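Local atomic coordinates of betaine aldehyde dehydrogenase (Staphylococcus aureus subsp. aureus COL, PDB entry 4QTO), a protein that catalyses the NAD-dependent oxidation of betaine aldehyde to glycine betaine, a compatible solute. Residues 66-71 with 237-242; 175-180 with 202-207; 212-217 with 230-235. All coordinates share one frame; numbering follows the deposited sequence. Where two conformers were deposited one is given.

Interaction 1 (66-71 with 237-242)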
ATOM      1  N   GLU A  66     -27.222  25.705  25.620  1.00 13.22           N
ATOM      2  CA  GLU A  66     -25.970  26.452  25.332  1.00 14.24           C
ATOM      3  C   GLU A  66     -25.019  26.028  26.483  1.00 14.37           C
ATOM      4  O   GLU A  66     -25.072  26.559  27.608  1.00 16.31           O
ATOM      5  CB  GLU A  66     -26.228  27.934  25.351  1.00 15.80           C
ATOM      6  CG  GLU A  66     -25.002  28.807  25.105  1.00 17.42           C
ATOM      7  CD  GLU A  66     -24.657  28.981  23.634  1.00 19.39           C
ATOM      8  OE1 GLU A  66     -25.271  28.371  22.741  1.00 15.65           O
ATOM      9  OE2 GLU A  66     -23.807  29.872  23.382  1.00 22.52           O
ATOM     10  N   GLY A  67     -24.199  25.032  26.190  1.00 14.64           N
ATOM     11  CA  GLY A  67     -23.328  24.402  27.175  1.00 15.26           C
ATOM     12  C   GLY A  67     -22.207  25.258  27.729  1.00 15.30           C
ATOM     13  O   GLY A  67     -21.835  26.276  27.138  1.00 16.59           O
ATOM     14  N   THR A  68     -21.675  24.819  28.865  1.00 14.56           N
ATOM     15  CA  THR A  68     -20.592  25.508  29.519  1.00 15.10           C
ATOM     16  C   THR A  68     -19.247  24.813  29.304  1.00 15.55           C
ATOM     17  O   THR A  68     -19.153  23.656  28.858  1.00 13.08           O
ATOM     18  CB  THR A  68     -20.814  25.583  31.034  1.00 15.89           C
ATOM     19  OG1 THR A  68     -20.724  24.269  31.608  1.00 15.43           O
ATOM     20  CG2 THR A  68     -22.161  26.181  31.345  1.00 17.08           C
ATOM     21  N   LYS A  69     -18.174  25.509  29.667  1.00 14.93           N
ATOM     22  CA  LYS A  69     -16.856  24.904  29.508  1.00 17.28           C
ATOM     23  C   LYS A  69     -16.718  23.688  30.425  1.00 16.46           C
ATOM     24  O   LYS A  69     -15.978  22.746  30.084  1.00 15.99           O
ATOM     25  CB  LYS A  69     -15.746  25.929  29.746  1.00 21.53           C
ATOM     26  CG  LYS A  69     -15.586  26.395  31.151  1.00 25.56           C
ATOM     27  CD  LYS A  69     -14.450  27.434  31.183  1.00 30.29           C
ATOM     28  CE  LYS A  69     -14.102  27.874  32.598  1.00 34.63           C
ATOM     29  NZ  LYS A  69     -15.243  28.500  33.312  1.00 39.48           N
ATOM     30  N   GLU A  70     -17.456  23.645  31.533  1.00 15.87           N
ATOM     31  CA  GLU A  70     -17.432  22.488  32.419  1.00 17.11           C
ATOM     32  C   GLU A  70     -18.124  21.299  31.761  1.00 16.05           C
ATOM     33  O   GLU A  70     -17.742  20.155  31.986  1.00 15.18           O
ATOM     34  CB  GLU A  70     -18.032  22.781  33.783  1.00 20.09           C
ATOM     35  CG  GLU A  70     -17.191  23.736  34.642  1.00 22.81           C
ATOM     36  CD  GLU A  70     -17.245  25.186  34.195  1.00 23.99           C
ATOM     37  OE1 GLU A  70     -18.268  25.634  33.619  1.00 20.42           O
ATOM     38  OE2 GLU A  70     -16.262  25.911  34.458  1.00 27.22           O
ATOM     39  N   ASP A  71     -19.191  21.566  30.996  1.00 14.43           N
ATOM     40  CA  ASP A  71     -19.867  20.478  30.244  1.00 13.66           C
ATOM     41  C   ASP A  71     -18.854  19.882  29.220  1.00 12.58           C
ATOM     42  O   ASP A  71     -18.733  18.647  29.081  1.00 13.31           O
ATOM     43  CB  ASP A  71     -21.086  21.008  29.486  1.00 13.50           C
ATOM     44  CG  ASP A  71     -22.256  21.387  30.394  1.00 16.07           C
ATOM     45  OD1 ASP A  71     -22.430  20.757  31.455  1.00 15.82           O
ATOM     46  OD2 ASP A  71     -23.032  22.298  29.998  1.00 14.85           O
ATOM     47  N   GLY A 237     -18.398  28.869  20.336  1.00 28.63           N
ATOM     48  CA  GLY A 237     -16.992  28.543  20.243  1.00 27.78           C
ATOM     49  C   GLY A 237     -16.244  29.420  21.248  1.00 34.57           C
ATOM     50  O   GLY A 237     -15.282  28.984  21.872  1.00 38.05           O
ATOM     51  N   SER A 238     -16.716  30.651  21.447  1.00 31.75           N
ATOM     52  CA  SER A 238     -16.085  31.566  22.395  1.00 34.19           C
ATOM     53  C   SER A 238     -16.138  31.103  23.868  1.00 36.42           C
ATOM     54  O   SER A 238     -15.324  31.571  24.679  1.00 35.91           O
ATOM     55  CB  SER A 238     -16.706  32.969  22.277  1.00 39.50           C
ATOM     56  OG  SER A 238     -18.072  32.951  22.666  1.00 43.59           O
ATOM     57  N   GLU A 239     -17.076  30.202  24.189  0.50 31.75           N
ATOM     58  CA  GLU A 239     -17.247  29.669  25.537  0.50 28.94           C
ATOM     59  C   GLU A 239     -16.578  28.298  25.754  0.50 30.33           C
ATOM     60  O   GLU A 239     -15.915  28.060  26.763  0.50 35.92           O
ATOM     61  CB  GLU A 239     -18.746  29.610  25.909  0.50 27.35           C
ATOM     62  CG  GLU A 239     -19.011  29.227  27.382  0.50 29.10           C
ATOM     63  CD  GLU A 239     -20.437  29.509  27.881  0.50 30.40           C
ATOM     64  OE1 GLU A 239     -21.282  29.897  27.053  0.50 36.05           O
ATOM     65  OE2 GLU A 239     -20.723  29.374  29.109  0.50 26.52           O
ATOM     66  N   VAL A 240     -16.717  27.395  24.802  1.00 29.38           N
ATOM     67  CA  VAL A 240     -16.175  26.045  24.998  1.00 21.67           C
ATOM     68  C   VAL A 240     -15.014  25.654  24.079  1.00 16.62           C
ATOM     69  O   VAL A 240     -14.423  24.561  24.219  1.00 15.96           O
ATOM     70  CB  VAL A 240     -17.314  25.015  24.879  1.00 23.91           C
ATOM     71  CG1 VAL A 240     -18.460  25.408  25.811  1.00 26.62           C
ATOM     72  CG2 VAL A 240     -17.808  24.863  23.456  1.00 23.74           C
ATOM     73  N   GLY A 241     -14.707  26.507  23.116  1.00 17.11           N
ATOM     74  CA  GLY A 241     -13.700  26.165  22.110  1.00 17.38           C
ATOM     75  C   GLY A 241     -12.321  25.993  22.688  1.00 17.60           C
ATOM     76  O   GLY A 241     -11.575  25.081  22.266  1.00 16.38           O
ATOM     77  N   ASP A 242     -11.972  26.833  23.662  1.00 16.66           N
ATOM     78  CA  ASP A 242     -10.673  26.717  24.297  1.00 18.65           C
ATOM     79  C   ASP A 242     -10.489  25.395  25.019  1.00 16.23           C
ATOM     80  O   ASP A 242      -9.393  24.811  24.995  1.00 16.24           O
ATOM     81  CB  ASP A 242     -10.396  27.885  25.235  1.00 21.18           C
ATOM     82  CG  ASP A 242     -10.056  29.173  24.488  1.00 27.08           C
ATOM     83  OD1 ASP A 242      -9.807  29.139  23.253  1.00 24.74           O
ATOM     84  OD2 ASP A 242     -10.031  30.218  25.159  1.00 31.68           O
TER
HETATM   85  O   HOH W   1     -23.598  28.905  28.547  1.00 19.81           O
HETATM   86  O   HOH W   2     -22.910  31.700  25.149  0.50 19.95           O
HETATM   87  O   HOH W   3     -21.730  28.068  25.150  0.50 19.53           O
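Glu239 lays its carboxylate against the peptide carbonyl of Gly67, its CD 3.6 Å from Gly67 O, and no direct hydrogen bond joins 66-71 to 237-242. With CG anti to the backbone N (chi1 -173°) and the rest of the chain extended, the side chain reaches out from helix 237-246 and passes the Thr68 side chain at a slant, its OE2 3.9 Å from Thr68 CA. Next to it, Val240 presses its CG1 methyl on the same turn of backbone, 3.6 Å from Thr68 O. Lys69 contributes only the root of its side chain, CB lying 3.7 Å from Glu239 O; its ammonium end leads off to a salt bridge with Glu70 OE2. Water carries the polar side of the contact. One molecule donates to both Gly67 O and Glu239 OE1, another bridges Glu66 OE2 to Glu239 OE1, and a third lies between Glu66 O and the same OE1. Glu239 was modelled in two conformers, so these water bridges are less certain than the packing of Val240. A shell further out, a capping box opens helix 69-85 and fixes the turn that Glu239 and Val240 meet: Thr68 OG1 accepts from Asp71 N at 3.2 Å, and Thr68 N donates back to Asp71 OD2 at 3.1 Å, from above the carboxylate plane. Ala45 N and Gln35 NE2 also donate to that OD2. Arg50 forms a salt bridge with Glu66 OE1. Glu66 OE2 and Glu239 OE1 stand 4.5 Å apart, like charges whose repulsion is probably eased by Arg50 and by the donating waters, so the join relies on solvent and van der Waals contact, without ion pairing across it.

Interaction 2 (175-180 with 202-207); sequences TQITPW and VMKPSE
Gln176 and Met203 meet on one face of a pair of parallel strands, their side chains slanting across each other. The Met203 chain runs out extended and then turns at its last bond (chi3 -75°), which swings CE back to 3.5 Å from Gln176 OE1. This amide oxygen is buried without a polar partner, while NE2 of the same group donates to Tyr500 OH. The Met203 methyl also lies 4.1 Å from Thr178 CG2, the two side chains crossing at about a right angle. Between the strands, Gln176 N donates to Val202 O at 2.8 Å and Gln176 O receives Lys204 N, also at 2.8 Å; a longer bond, Thr178 N to Lys204 O at 3.3 Å, ends the pairing. Strands 162-177 and 200-204 are the two arms of a beta-alpha-beta unit of the Rossmann-type domain, joined through helix 183-197, against which Gln176 and Met203 pack. Thr175, Ile177, Val202 and Lys204 share the other face, where Met244 of helix 237-246 packs on Ile177, Val202 and Lys204 and its carbonyl O is hydrogen-bonded by Thr175 OG1. Lys204 bends twice there (chi3 88°, chi4 69°), curling NZ back to Pro205 O at 2.8 Å; Gly235 O is a second acceptor for it. Past the strands, water takes over: one molecule donates to Thr178 O and Lys204 O, another links Pro179 O to Ser206 N. Ser206 turns OG toward the edge of the Trp180 ring, in its plane, and 3.5 Å from Trp180 CB, while the indole itself leads away to His360 and Phe416.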
ATOM      1  N   THR A 175     -11.473  15.768  19.439  1.00  9.41           N
ATOM      2  CA  THR A 175     -12.468  16.844  19.500  1.00  9.21           C
ATOM      3  C   THR A 175     -12.696  17.277  18.044  1.00  9.14           C
ATOM      4  O   THR A 175     -11.764  17.347  17.220  1.00  9.82           O
ATOM      5  CB  THR A 175     -12.115  17.983  20.428  1.00 10.60           C
ATOM      6  OG1 THR A 175     -10.865  18.522  20.051  1.00 10.94           O
ATOM      7  CG2 THR A 175     -12.090  17.490  21.872  1.00 10.46           C
ATOM      8  N   GLN A 176     -13.953  17.560  17.723  1.00  8.81           N
ATOM      9  CA  GLN A 176     -14.371  17.793  16.355  1.00  8.55           C
ATOM     10  C   GLN A 176     -15.280  19.018  16.341  1.00  9.03           C
ATOM     11  O   GLN A 176     -16.302  19.023  17.026  1.00 11.00           O
ATOM     12  CB  GLN A 176     -15.089  16.561  15.812  1.00  9.20           C
ATOM     13  CG  GLN A 176     -14.206  15.311  15.807  1.00  8.89           C
ATOM     14  CD  GLN A 176     -14.927  14.039  15.430  1.00  9.61           C
ATOM     15  OE1 GLN A 176     -16.087  13.843  15.752  1.00 11.05           O
ATOM     16  NE2 GLN A 176     -14.205  13.154  14.757  1.00  9.83           N
ATOM     17  N   ILE A 177     -14.914  20.019  15.558  1.00  9.25           N
ATOM     18  CA  ILE A 177     -15.651  21.318  15.514  1.00  9.82           C
ATOM     19  C   ILE A 177     -15.998  21.572  14.061  1.00  9.74           C
ATOM     20  O   ILE A 177     -15.120  21.609  13.200  1.00  9.95           O
ATOM     21  CB  ILE A 177     -14.796  22.450  16.105  1.00 12.41           C
ATOM     22  CG1 ILE A 177     -14.489  22.147  17.577  1.00 14.97           C
ATOM     23  CG2 ILE A 177     -15.500  23.772  15.934  1.00 13.15           C
ATOM     24  CD1 ILE A 177     -13.423  23.049  18.181  1.00 17.20           C
ATOM     25  N   THR A 178     -17.302  21.660  13.774  1.00 10.15           N
ATOM     26  CA  THR A 178     -17.802  21.763  12.422  1.00 10.49           C
ATOM     27  C   THR A 178     -18.423  23.127  12.096  1.00 11.25           C
ATOM     28  O   THR A 178     -18.806  23.890  13.003  1.00 11.12           O
ATOM     29  CB  THR A 178     -18.824  20.637  12.164  1.00 10.81           C
ATOM     30  OG1 THR A 178     -19.753  20.620  13.250  1.00 12.79           O
ATOM     31  CG2 THR A 178     -18.143  19.291  12.135  1.00 11.60           C
ATOM     32  N   PRO A 179     -18.522  23.447  10.797  1.00 11.26           N
ATOM     33  CA  PRO A 179     -19.000  24.767  10.336  1.00 11.13           C
ATOM     34  C   PRO A 179     -20.486  24.812  10.047  1.00 11.37           C
ATOM     35  O   PRO A 179     -21.179  23.778  10.021  1.00 10.80           O
ATOM     36  CB  PRO A 179     -18.210  24.948   9.033  1.00 12.24           C
ATOM     37  CG  PRO A 179     -18.216  23.605   8.484  1.00 11.73           C
ATOM     38  CD  PRO A 179     -18.039  22.666   9.647  1.00 13.06           C
ATOM     39  N   TRP A 180     -20.976  26.014   9.804  1.00 11.27           N
ATOM     40  CA  TRP A 180     -22.371  26.209   9.543  1.00 12.15           C
ATOM     41  C   TRP A 180     -22.855  25.994   8.124  1.00 12.38           C
ATOM     42  O   TRP A 180     -24.059  25.911   7.898  1.00 13.30           O
ATOM     43  CB  TRP A 180     -22.795  27.629   9.988  1.00 12.35           C
ATOM     44  CG  TRP A 180     -21.938  28.740   9.465  1.00 13.23           C
ATOM     45  CD1 TRP A 180     -20.962  29.418  10.141  1.00 14.61           C
ATOM     46  CD2 TRP A 180     -21.972  29.306   8.141  1.00 14.17           C
ATOM     47  NE1 TRP A 180     -20.386  30.380   9.329  1.00 16.65           N
ATOM     48  CE2 TRP A 180     -20.998  30.330   8.100  1.00 15.35           C
ATOM     49  CE3 TRP A 180     -22.741  29.061   7.006  1.00 15.16           C
ATOM     50  CZ2 TRP A 180     -20.791  31.106   6.978  1.00 15.28           C
ATOM     51  CZ3 TRP A 180     -22.524  29.842   5.882  1.00 15.34           C
ATOM     52  CH2 TRP A 180     -21.549  30.835   5.878  1.00 15.58           C
ATOM     53  N   VAL A 202     -15.696  13.918  20.810  1.00  9.21           N
ATOM     54  CA  VAL A 202     -16.534  15.001  21.334  1.00  9.64           C
ATOM     55  C   VAL A 202     -16.711  15.982  20.194  1.00  9.51           C
ATOM     56  O   VAL A 202     -15.729  16.592  19.722  1.00  9.46           O
ATOM     57  CB  VAL A 202     -15.932  15.714  22.558  1.00 10.18           C
ATOM     58  CG1 VAL A 202     -16.914  16.782  23.082  1.00 10.18           C
ATOM     59  CG2 VAL A 202     -15.584  14.746  23.673  1.00 10.45           C
ATOM     60  N   MET A 203     -17.951  16.159  19.743  1.00  9.86           N
ATOM     61  CA  MET A 203     -18.251  17.048  18.629  1.00  9.96           C
ATOM     62  C   MET A 203     -19.043  18.248  19.051  1.00 10.35           C
ATOM     63  O   MET A 203     -19.915  18.139  19.930  1.00  9.88           O
ATOM     64  CB  MET A 203     -19.063  16.298  17.563  1.00 10.94           C
ATOM     65  CG  MET A 203     -19.517  17.194  16.422  1.00 12.67           C
ATOM     66  SD  MET A 203     -20.092  16.346  14.925  1.00 13.99           S
ATOM     67  CE  MET A 203     -18.519  15.826  14.267  1.00 14.14           C
ATOM     68  N   LYS A 204     -18.724  19.404  18.459  1.00  9.99           N
ATOM     69  CA  LYS A 204     -19.479  20.637  18.692  1.00 10.64           C
ATOM     70  C   LYS A 204     -19.787  21.251  17.349  1.00 10.50           C
ATOM     71  O   LYS A 204     -18.872  21.695  16.655  1.00 10.70           O
ATOM     72  CB  LYS A 204     -18.722  21.655  19.546  1.00 13.03           C
ATOM     73  CG  LYS A 204     -19.584  22.879  19.908  1.00 14.68           C
ATOM     74  CD  LYS A 204     -18.762  24.091  20.269  1.00 17.75           C
ATOM     75  CE  LYS A 204     -18.413  24.920  19.051  1.00 20.24           C
ATOM     76  NZ  LYS A 204     -19.603  25.613  18.445  1.00 18.60           N
ATOM     77  N   PRO A 205     -21.072  21.277  16.954  1.00  9.94           N
ATOM     78  CA  PRO A 205     -21.433  21.919  15.681  1.00 10.03           C
ATOM     79  C   PRO A 205     -21.456  23.429  15.827  1.00 10.13           C
ATOM     80  O   PRO A 205     -21.370  23.959  16.952  1.00 11.28           O
ATOM     81  CB  PRO A 205     -22.832  21.375  15.403  1.00 10.26           C
ATOM     82  CG  PRO A 205     -23.406  21.173  16.779  1.00 10.78           C
ATOM     83  CD  PRO A 205     -22.257  20.734  17.641  1.00 10.98           C
ATOM     84  N   SER A 206     -21.563  24.136  14.705  1.00 11.37           N
ATOM     85  CA  SER A 206     -21.643  25.572  14.731  1.00 11.79           C
ATOM     86  C   SER A 206     -22.821  25.957  15.614  1.00 11.53           C
ATOM     87  O   SER A 206     -23.900  25.348  15.532  1.00 10.87           O
ATOM     88  CB  SER A 206     -21.867  26.137  13.342  1.00 12.82           C
ATOM     89  OG  SER A 206     -22.029  27.552  13.441  1.00 13.45           O
ATOM     90  N   GLU A 207     -22.633  26.978  16.435  1.00 13.00           N
ATOM     91  CA  GLU A 207     -23.659  27.393  17.374  1.00 14.29           C
ATOM     92  C   GLU A 207     -24.946  27.787  16.668  1.00 14.05           C
ATOM     93  O   GLU A 207     -26.015  27.653  17.227  1.00 15.58           O
ATOM     94  CB  GLU A 207     -23.141  28.528  18.291  1.00 16.99           C
ATOM     95  CG  GLU A 207     -22.800  29.816  17.596  1.00 20.49           C
ATOM     96  CD  GLU A 207     -21.412  29.852  17.000  1.00 29.08           C
ATOM     97  OE1 GLU A 207     -20.689  28.810  16.962  1.00 30.50           O
ATOM     98  OE2 GLU A 207     -21.049  30.965  16.561  1.00 41.82           O
TER
HETATM   99  O   HOH W   4     -18.509  24.432  15.698  1.00 26.50           O
HETATM  100  O   HOH W   5     -22.245  22.739  12.273  1.00 12.85           O

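Interaction 3 (212-217 with 230-235)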
ATOM      1  N   THR A 212     -29.302  19.204  12.364  1.00 10.37           N
ATOM      2  CA  THR A 212     -29.034  17.877  11.829  1.00 10.71           C
ATOM      3  C   THR A 212     -27.973  17.126  12.650  1.00 10.66           C
ATOM      4  O   THR A 212     -27.937  15.890  12.632  1.00 10.66           O
ATOM      5  CB  THR A 212     -28.625  17.926  10.352  1.00 11.11           C
ATOM      6  OG1 THR A 212     -27.518  18.827  10.227  1.00 10.96           O
ATOM      7  CG2 THR A 212     -29.787  18.316   9.468  1.00 12.51           C
ATOM      8  N   THR A 213     -27.100  17.847  13.357  1.00 10.02           N
ATOM      9  CA  THR A 213     -26.077  17.202  14.192  1.00 10.32           C
ATOM     10  C   THR A 213     -26.741  16.540  15.426  1.00 10.49           C
ATOM     11  O   THR A 213     -26.412  15.420  15.822  1.00 10.34           O
ATOM     12  CB  THR A 213     -24.926  18.158  14.536  1.00 10.96           C
ATOM     13  OG1 THR A 213     -24.367  18.696  13.316  1.00 11.13           O
ATOM     14  CG2 THR A 213     -23.840  17.442  15.313  1.00 11.15           C
ATOM     15  N   ILE A 214     -27.680  17.251  16.033  1.00 10.77           N
ATOM     16  CA  ILE A 214     -28.462  16.664  17.113  1.00 10.99           C
ATOM     17  C   ILE A 214     -29.148  15.411  16.558  1.00 10.86           C
ATOM     18  O   ILE A 214     -29.124  14.348  17.191  1.00 10.57           O
ATOM     19  CB  ILE A 214     -29.515  17.671  17.632  1.00 11.78           C
ATOM     20  CG1 ILE A 214     -28.842  18.831  18.375  1.00 12.09           C
ATOM     21  CG2 ILE A 214     -30.497  16.961  18.563  1.00 12.84           C
ATOM     22  CD1 ILE A 214     -29.783  19.991  18.657  1.00 12.07           C
ATOM     23  N   ARG A 215     -29.757  15.509  15.366  1.00 10.12           N
ATOM     24  CA  ARG A 215     -30.480  14.338  14.810  1.00 11.33           C
ATOM     25  C   ARG A 215     -29.553  13.164  14.583  1.00 10.95           C
ATOM     26  O   ARG A 215     -29.920  12.021  14.922  1.00 11.30           O
ATOM     27  CB  ARG A 215     -31.234  14.710  13.528  1.00 12.28           C
ATOM     28  CG  ARG A 215     -32.106  13.604  12.979  1.00 14.28           C
ATOM     29  CD  ARG A 215     -33.261  13.281  13.913  1.00 15.41           C
ATOM     30  NE  ARG A 215     -34.104  12.212  13.330  1.00 16.40           N
ATOM     31  CZ  ARG A 215     -34.336  11.031  13.885  1.00 17.41           C
ATOM     32  NH1 ARG A 215     -33.921  10.736  15.118  1.00 18.21           N
ATOM     33  NH2 ARG A 215     -35.070  10.142  13.225  1.00 18.56           N
ATOM     34  N   VAL A 216     -28.357  13.403  14.034  1.00 10.03           N
ATOM     35  CA  VAL A 216     -27.449  12.277  13.774  1.00 10.22           C
ATOM     36  C   VAL A 216     -27.001  11.633  15.102  1.00 10.41           C
ATOM     37  O   VAL A 216     -26.796  10.413  15.145  1.00 10.67           O
ATOM     38  CB  VAL A 216     -26.274  12.619  12.834  1.00 10.71           C
ATOM     39  CG1 VAL A 216     -25.173  13.369  13.561  1.00 10.89           C
ATOM     40  CG2 VAL A 216     -25.749  11.347  12.248  1.00 10.91           C
ATOM     41  N   PHE A 217     -26.834  12.429  16.174  1.00  9.91           N
ATOM     42  CA  PHE A 217     -26.523  11.852  17.481  1.00 10.35           C
ATOM     43  C   PHE A 217     -27.668  10.950  17.965  1.00 11.13           C
ATOM     44  O   PHE A 217     -27.417   9.886  18.539  1.00 11.15           O
ATOM     45  CB  PHE A 217     -26.111  12.880  18.509  1.00 10.61           C
ATOM     46  CG  PHE A 217     -24.635  13.121  18.513  1.00 10.09           C
ATOM     47  CD1 PHE A 217     -24.042  13.873  17.516  1.00 10.60           C
ATOM     48  CD2 PHE A 217     -23.855  12.542  19.492  1.00 11.14           C
ATOM     49  CE1 PHE A 217     -22.664  14.037  17.497  1.00 10.66           C
ATOM     50  CE2 PHE A 217     -22.479  12.731  19.497  1.00 11.30           C
ATOM     51  CZ  PHE A 217     -21.889  13.465  18.507  1.00 10.65           C
ATOM     52  N   ILE A 230     -19.204   8.572  22.128  1.00 11.01           N
ATOM     53  CA  ILE A 230     -19.672   9.725  21.362  1.00 10.13           C
ATOM     54  C   ILE A 230     -20.267  10.751  22.317  1.00  9.46           C
ATOM     55  O   ILE A 230     -20.966  10.407  23.280  1.00 10.87           O
ATOM     56  CB  ILE A 230     -20.674   9.352  20.247  1.00 11.19           C
ATOM     57  CG1 ILE A 230     -21.958   8.725  20.801  1.00 12.65           C
ATOM     58  CG2 ILE A 230     -20.000   8.435  19.247  1.00 13.05           C
ATOM     59  CD1 ILE A 230     -23.011   8.447  19.743  1.00 13.45           C
ATOM     60  N   ASN A 231     -19.965  12.025  22.087  1.00  9.12           N
ATOM     61  CA  ASN A 231     -20.489  13.097  22.900  1.00  9.70           C
ATOM     62  C   ASN A 231     -20.715  14.323  22.007  1.00  9.82           C
ATOM     63  O   ASN A 231     -19.924  14.585  21.067  1.00  9.34           O
ATOM     64  CB  ASN A 231     -19.526  13.500  24.019  1.00  9.93           C
ATOM     65  CG  ASN A 231     -19.045  12.327  24.857  1.00  9.38           C
ATOM     66  OD1 ASN A 231     -19.612  12.023  25.916  1.00 11.66           O
ATOM     67  ND2 ASN A 231     -18.024  11.644  24.374  1.00  9.02           N
ATOM     68  N   LEU A 232     -21.773  15.050  22.306  1.00  9.42           N
ATOM     69  CA  LEU A 232     -22.184  16.243  21.589  1.00  9.91           C
ATOM     70  C   LEU A 232     -22.301  17.410  22.557  1.00 10.60           C
ATOM     71  O   LEU A 232     -23.100  17.369  23.509  1.00 11.34           O
ATOM     72  CB  LEU A 232     -23.556  15.989  20.916  1.00 10.00           C
ATOM     73  CG  LEU A 232     -24.265  17.180  20.257  1.00 10.46           C
ATOM     74  CD1 LEU A 232     -23.458  17.743  19.116  1.00 10.83           C
ATOM     75  CD2 LEU A 232     -25.675  16.810  19.773  1.00 10.83           C
ATOM     76  N   ILE A 233     -21.519  18.448  22.308  1.00  9.88           N
ATOM     77  CA  ILE A 233     -21.586  19.696  23.054  1.00 11.53           C
ATOM     78  C   ILE A 233     -22.239  20.716  22.143  1.00 12.13           C
ATOM     79  O   ILE A 233     -21.965  20.741  20.933  1.00 12.89           O
ATOM     80  CB  ILE A 233     -20.170  20.159  23.428  1.00 11.69           C
ATOM     81  CG1 ILE A 233     -19.558  19.203  24.451  1.00 12.52           C
ATOM     82  CG2 ILE A 233     -20.173  21.585  23.975  1.00 12.84           C
ATOM     83  CD1 ILE A 233     -20.261  19.106  25.769  1.00 12.98           C
ATOM     84  N   LEU A 234     -23.071  21.581  22.707  1.00 12.23           N
ATOM     85  CA  LEU A 234     -23.736  22.596  21.935  1.00 12.47           C
ATOM     86  C   LEU A 234     -23.361  23.943  22.528  1.00 14.70           C
ATOM     87  O   LEU A 234     -23.478  24.137  23.739  1.00 15.32           O
ATOM     88  CB  LEU A 234     -25.245  22.435  21.987  1.00 13.14           C
ATOM     89  CG  LEU A 234     -25.833  21.132  21.428  1.00 12.66           C
ATOM     90  CD1 LEU A 234     -27.325  21.030  21.692  1.00 14.24           C
ATOM     91  CD2 LEU A 234     -25.564  20.978  19.946  1.00 12.84           C
ATOM     92  N   GLY A 235     -22.948  24.848  21.689  1.00 16.26           N
ATOM     93  CA  GLY A 235     -22.675  26.177  22.208  1.00 20.84           C
ATOM     94  C   GLY A 235     -21.672  26.989  21.462  1.00 19.05           C
ATOM     95  O   GLY A 235     -21.120  26.551  20.489  1.00 17.83           O
TER
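The Phe217 ring takes Leu232 CB squarely on one face: this carbon stands 3.6 Å from the ring centroid, 8° off the normal, a CH-pi contact. Asn231 N lies at the ring edge, in plane, as does Thr213 O of the ring's own helix. Asn231 O approaches obliquely, 3.4 Å from Phe217 CZ, and Ile230 does likewise, with CB 3.9 Å from Phe217 CE2; the Ile230 side chain and the phenyl group lie alongside, pointing opposite ways. Leu232 does more than cover the ring. With its CG anti to the backbone N (chi1 172°), it points its fork into the helix surface, where CD1 meets Thr213 CG2 at 3.8 Å and CD2 meets Ile214 CG1 at 4.0 Å. Ile214 in turn stretches CD1 to Leu234 CD1, also at 4.0 Å, the two side chains crossing at about a right angle. No hydrogen bond crosses between the segments; the side chains that meet are almost all hydrocarbon. Alternation along the extended backbone produces this: Ile230, Leu232 and Leu234 face the helix, whereas Asn231 faces away and spends its amide on Asp38 N, Gly228 O and Leu201 O. Helix 212-217 and strand 230-232 run at 151° to each other, with axes 9.7 Å apart at closest approach, as expected of a helix returning over the sheet in a beta-alpha-beta crossover. The other arm of that crossover, strand 200-204, lies beside 230-232 and offers Met203 to both Thr213 and Phe217. Helix 183-197 borders the same layer, touching Val216 and Ile230, and strand 35-37 brings Tyr36 against Ile230 and Leu232.

Overall arrangement
Interactions 2 and 3 lie on neighbouring strands of one Rossmann-type sheet, and interaction 1 packs beside it through helix 237-246. The centres of interactions 2 and 3 are about 8 Å apart, and their strands are paired, probably through a hydrogen bond from Met203 N to Asn231 O (2.9 Å). Interaction 2 reaches interaction 1 where Val240 CG2 packs 3.4 Å from Lys204 CD. Gly67 N probably bonds Leu234 O (2.7 Å), tying interaction 1 to interaction 3. Interaction 2 comes nearer than interaction 3 to the PEG bound in the active site: the Pro179 side chain is about 3 Å from it, and that of Ile214 about 7 Å.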